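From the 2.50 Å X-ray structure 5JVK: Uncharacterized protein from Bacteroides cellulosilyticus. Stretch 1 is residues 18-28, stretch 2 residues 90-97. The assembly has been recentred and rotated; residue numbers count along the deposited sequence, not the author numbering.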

# COMPACT_ATOMS: atom_id res chain seq x y z
N VAL A 18 -10.81 10.76 -8.86
CA VAL A 18 -11.36 9.71 -8.01
C VAL A 18 -12.56 10.29 -7.27
O VAL A 18 -12.50 11.42 -6.79
CB VAL A 18 -10.33 9.22 -6.98
CG1 VAL A 18 -10.94 8.19 -6.04
CG2 VAL A 18 -9.10 8.66 -7.68
N SER A 19 -13.64 9.51 -7.16
CA SER A 19 -14.84 9.97 -6.46
C SER A 19 -15.55 8.81 -5.76
O SER A 19 -15.75 7.75 -6.36
CB SER A 19 -15.79 10.65 -7.46
OG SER A 19 -16.95 11.16 -6.83
N THR A 20 -15.91 9.01 -4.49
CA THR A 20 -16.62 7.99 -3.72
C THR A 20 -18.10 7.92 -4.12
O THR A 20 -18.70 8.93 -4.48
CB THR A 20 -16.53 8.23 -2.20
OG1 THR A 20 -17.13 9.49 -1.87
CG2 THR A 20 -15.08 8.22 -1.74
N ASP A 21 -18.66 6.70 -4.07
CA ASP A 21 -20.10 6.45 -4.25
C ASP A 21 -20.58 6.69 -5.69
O ASP A 21 -19.88 7.29 -6.51
CB ASP A 21 -20.92 7.30 -3.26
CG ASP A 21 -22.26 6.65 -2.86
OD1 ASP A 21 -22.63 5.59 -3.40
OD2 ASP A 21 -22.94 7.22 -1.98
N ILE A 22 -21.78 6.19 -5.99
CA ILE A 22 -22.49 6.51 -7.24
C ILE A 22 -23.02 7.95 -7.22
O ILE A 22 -23.17 8.54 -6.15
CB ILE A 22 -23.64 5.50 -7.52
CG1 ILE A 22 -24.76 5.60 -6.47
CG2 ILE A 22 -23.09 4.08 -7.58
CD1 ILE A 22 -25.90 4.62 -6.69
N GLY A 23 -23.29 8.51 -8.40
CA GLY A 23 -23.93 9.83 -8.52
C GLY A 23 -23.35 10.73 -9.60
O GLY A 23 -22.71 10.25 -10.54
N LYS A 24 -23.60 12.03 -9.46
CA LYS A 24 -23.13 13.04 -10.42
C LYS A 24 -21.64 13.29 -10.25
O LYS A 24 -21.19 13.69 -9.17
CB LYS A 24 -23.87 14.38 -10.25
CG LYS A 24 -25.17 14.48 -11.04
CD LYS A 24 -25.64 15.92 -11.17
CE LYS A 24 -27.08 16.01 -11.64
NZ LYS A 24 -27.36 15.20 -12.86
N LYS A 25 -20.88 13.08 -11.33
CA LYS A 25 -19.43 13.22 -11.33
C LYS A 25 -18.99 14.38 -12.21
O LYS A 25 -19.13 14.33 -13.44
CB LYS A 25 -18.78 11.91 -11.78
CG LYS A 25 -19.20 10.68 -10.98
CD LYS A 25 -18.98 10.84 -9.48
CE LYS A 25 -19.40 9.60 -8.71
NZ LYS A 25 -19.32 9.82 -7.24
N ASN A 26 -18.46 15.43 -11.58
CA ASN A 26 -17.93 16.60 -12.27
C ASN A 26 -16.51 16.28 -12.75
O ASN A 26 -15.52 16.57 -12.07
CB ASN A 26 -17.95 17.82 -11.32
CG ASN A 26 -17.70 19.15 -12.03
OD1 ASN A 26 -17.53 19.21 -13.25
ND2 ASN A 26 -17.68 20.23 -11.25
N VAL A 27 -16.43 15.68 -13.94
CA VAL A 27 -15.15 15.18 -14.48
C VAL A 27 -14.26 16.25 -15.12
O VAL A 27 -13.03 16.17 -15.01
CB VAL A 27 -15.36 14.01 -15.49
CG1 VAL A 27 -16.17 12.89 -14.85
CG2 VAL A 27 -16.00 14.48 -16.80
N ALA A 28 -14.85 17.24 -15.78
CA ALA A 28 -14.09 18.26 -16.51
C ALA A 28 -14.89 19.54 -16.77
O ALA A 28 -16.08 19.61 -16.46
CB ALA A 28 -13.59 17.68 -17.83
N ASN A 90 -8.25 7.99 -17.03
CA ASN A 90 -9.08 7.07 -16.25
C ASN A 90 -9.74 7.80 -15.08
O ASN A 90 -9.26 8.84 -14.63
CB ASN A 90 -8.24 5.89 -15.76
CG ASN A 90 -7.78 5.00 -16.90
OD1 ASN A 90 -6.61 5.01 -17.28
ND2 ASN A 90 -8.70 4.22 -17.45
N TYR A 91 -10.86 7.23 -14.62
CA TYR A 91 -11.66 7.81 -13.54
C TYR A 91 -12.19 6.68 -12.66
O TYR A 91 -12.89 5.79 -13.13
CB TYR A 91 -12.81 8.62 -14.13
CG TYR A 91 -13.50 9.53 -13.14
CD1 TYR A 91 -12.93 10.76 -12.78
CD2 TYR A 91 -14.71 9.17 -12.56
CE1 TYR A 91 -13.56 11.60 -11.87
CE2 TYR A 91 -15.35 10.00 -11.65
CZ TYR A 91 -14.77 11.21 -11.30
OH TYR A 91 -15.40 12.03 -10.40
N ALA A 92 -11.84 6.74 -11.37
CA ALA A 92 -12.19 5.69 -10.42
C ALA A 92 -13.40 6.10 -9.59
O ALA A 92 -13.33 7.05 -8.81
CB ALA A 92 -11.00 5.40 -9.51
N VAL A 93 -14.51 5.39 -9.77
CA VAL A 93 -15.70 5.54 -8.93
C VAL A 93 -15.68 4.42 -7.88
O VAL A 93 -16.12 3.29 -8.15
CB VAL A 93 -17.00 5.52 -9.76
CG1 VAL A 93 -18.22 5.74 -8.86
CG2 VAL A 93 -16.94 6.58 -10.85
N VAL A 94 -15.17 4.74 -6.69
CA VAL A 94 -14.88 3.75 -5.64
C VAL A 94 -15.95 3.73 -4.56
O VAL A 94 -16.69 4.71 -4.41
CB VAL A 94 -13.48 3.99 -4.99
CG1 VAL A 94 -12.40 4.07 -6.06
CG2 VAL A 94 -13.47 5.24 -4.11
N PRO A 95 -16.05 2.62 -3.79
CA PRO A 95 -16.99 2.61 -2.67
C PRO A 95 -16.55 3.53 -1.54
O PRO A 95 -15.36 3.69 -1.31
CB PRO A 95 -16.98 1.15 -2.20
CG PRO A 95 -15.66 0.62 -2.64
CD PRO A 95 -15.37 1.32 -3.94
N GLU A 96 -17.52 4.15 -0.87
CA GLU A 96 -17.24 5.03 0.26
C GLU A 96 -17.02 4.19 1.51
O GLU A 96 -17.83 3.31 1.81
CB GLU A 96 -18.41 6.00 0.46
CG GLU A 96 -18.08 7.21 1.33
CD GLU A 96 -19.25 8.17 1.44
OE1 GLU A 96 -19.82 8.57 0.40
OE2 GLU A 96 -19.60 8.54 2.59
N ILE A 97 -15.92 4.44 2.21
CA ILE A 97 -15.55 3.69 3.42
C ILE A 97 -15.71 4.60 4.65
O ILE A 97 -15.24 5.73 4.65
CB ILE A 97 -14.10 3.14 3.36
CG1 ILE A 97 -13.83 2.46 2.01
CG2 ILE A 97 -13.86 2.15 4.49
CD1 ILE A 97 -12.38 2.10 1.78

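Strand 18-20 and the end of a strand that finishes at Val94 lie side by side and run parallel, their axes 4.8 Å apart at closest approach. The ladder between them follows the staggered pattern of a parallel sheet. Ser19 reaches both ways along its neighbour, its N donating to Ala92 O at 3.0 Å and its O accepting from Val94 N at 3.1 Å; two residues on, Asp21 N donates to Val94 O at 2.8 Å. Each acceptor is also approached by a CA-H group, as where Val18 CA lies 3.4 Å from Ala92 O, so the backbones mesh closely.

On the face carrying Val18, Thr20, Ala92 and Val94, the side chains make a small apolar patch. Ala92 offers a single methyl, and both Val18 methyls lie near Ala92 CB, CG2 at 4.2 Å and CG1 at 4.5 Å, while Val18 CG1 also reaches Val94 CG2 at 4.3 Å. Branched side chains suit extended backbone, and threonine does double duty here: its methyl packs on Val94, Thr20 CG2 being 4.1 Å from Val94 CG2, while Thr20 OG1 lies 3.6 Å from Glu96 OE1.

The opposite face is built around a long lysine and a broad ring. After the turn at Asp21 and Ile22, the chain doubles back as strand 23-28. Gly23 suits its backbone angles, where a CB would jam against the carbonyl O of Ile22. Lys25 points its CB toward strand 90-94. Its aliphatic chain passes Val93, with Lys25 CE 4.0 Å from Val93 CG1, and its ammonium group ends in a polar pocket, where Lys25 NZ donates to Ser19 OG at 2.8 Å and to Asp21 O at 2.7 Å, with a weak bond to Thr20 O at 3.0 Å. A small serine suits this spot because its hydroxyl serves the ammonium from close to the backbone. Val93 CG1 also packs against the turn, 3.3 Å from Asp21 O.

Tyr91 leaves its backbone sideways, but its end comes nearer the first stretch, and its broad ring fills the space bordered by Val18 N, Ser19 CB, Lys25 CB and Val27 CG1. Val27 lays CG1 over one face, 4.2 Å from the Tyr91 ring centroid and 11° off its normal, a CH-pi contact. Tyr91 OH lies 3.3 Å from Ser19 CB and 3.7 Å from Lys25 CB.

At the exposed end the fit loosens. Two like charges come close without attracting, Asp21 OD2 4.1 Å from Glu96 OE1, while Asp21 OD1 accepts from Ile22 N at 2.8 Å.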